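Local coordinates for D-glycerate 3-kinase (Cryptococcus neoformans var. grubii serotype A, PDB 6CKG), which probably phosphorylates D-glycerate at its 3-hydroxyl using ATP, as expected of a glycerate 3-kinase, at residues 110-113 / 114-117. Sequence-based numbering, arbitrary orientation.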
# COMPACT_ATOMS: atom_id res chain seq x y z
N ARG A 110 5.97 5.82 -12.49
CA ARG A 110 5.65 5.44 -11.12
C ARG A 110 4.72 4.23 -11.07
O ARG A 110 3.92 3.98 -11.98
CB ARG A 110 4.98 6.60 -10.37
CG ARG A 110 3.56 6.88 -10.83
CD ARG A 110 3.01 8.20 -10.25
NE ARG A 110 1.59 8.34 -10.54
CZ ARG A 110 1.06 9.32 -11.28
NH1 ARG A 110 1.82 10.27 -11.79
NH2 ARG A 110 -0.25 9.34 -11.49
N GLY A 111 4.78 3.51 -9.95
CA GLY A 111 3.81 2.48 -9.66
C GLY A 111 4.39 1.32 -8.87
O GLY A 111 4.18 1.18 -7.66
N PRO A 112 5.13 0.46 -9.55
CA PRO A 112 5.54 -0.82 -8.96
C PRO A 112 6.77 -0.66 -8.08
O PRO A 112 7.36 0.42 -7.96
CB PRO A 112 5.84 -1.69 -10.19
CG PRO A 112 6.17 -0.75 -11.25
CD PRO A 112 5.37 0.50 -11.00
N ALA A 113 7.14 -1.78 -7.45
CA ALA A 113 8.34 -1.87 -6.62
C ALA A 113 9.55 -1.35 -7.37
O ALA A 113 9.83 -1.76 -8.50
CB ALA A 113 8.56 -3.33 -6.18
N GLY A 114 10.27 -0.43 -6.72
CA GLY A 114 11.39 0.27 -7.30
C GLY A 114 11.14 1.75 -7.52
O GLY A 114 12.09 2.53 -7.60
N THR A 115 9.87 2.15 -7.64
CA THR A 115 9.52 3.53 -7.94
C THR A 115 9.21 4.36 -6.69
O THR A 115 8.70 5.47 -6.81
CB THR A 115 8.32 3.57 -8.90
OG1 THR A 115 7.15 3.06 -8.24
CG2 THR A 115 8.61 2.74 -10.20
N HIS A 116 9.52 3.84 -5.50
CA HIS A 116 9.33 4.55 -4.24
C HIS A 116 10.67 4.92 -3.64
O HIS A 116 11.68 4.25 -3.88
CB HIS A 116 8.51 3.71 -3.23
CG HIS A 116 7.19 3.26 -3.77
ND1 HIS A 116 7.01 2.02 -4.35
CD2 HIS A 116 6.01 3.91 -3.88
CE1 HIS A 116 5.76 1.92 -4.78
NE2 HIS A 116 5.14 3.05 -4.51
N ASP A 117 10.68 6.01 -2.88
CA ASP A 117 11.89 6.52 -2.25
C ASP A 117 12.03 5.79 -0.92
O ASP A 117 11.45 6.19 0.10
CB ASP A 117 11.78 8.03 -2.07
CG ASP A 117 13.05 8.66 -1.55
OD1 ASP A 117 13.84 8.00 -0.85
OD2 ASP A 117 13.23 9.85 -1.85
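The imidazole of H116 approaches the carbonyl oxygens of G111 and P112 obliquely, with H116 CE1 3.4 Å from G111 O, while T115 OG1 sits above one face, displaced toward the rim. The ring of Y88 meets that of H116 with the planes about 10° apart, and H116 ND1 is hydrogen-bonded to the hydroxyl of Y238. Next to this ring the chain offers a worked example of a side chain locking a type II beta turn, here P112 to T115. T115 N closes the turn on P112 O at 3.1 Å, the donor tilted 15° from the carbonyl plane. The same oxygen takes a second, shorter bond from T115 OG1, 2.7 Å away, which arrives in the carbonyl plane on a lone pair. With chi1 at 67°, T115 OG1 lies between its own backbone N and carbonyl carbon; there it also accepts from G111 N at 3.0 Å. T115 CG2 meanwhile rests 4.0 Å from P112 CD. G114, with its positive phi of 112°, occupies the third position of the turn, where glycine is favoured. Donating its one proton to P112 O and accepting from G111 N, the T115 hydroxyl bridges both limbs of the buried loop before helix 118-129.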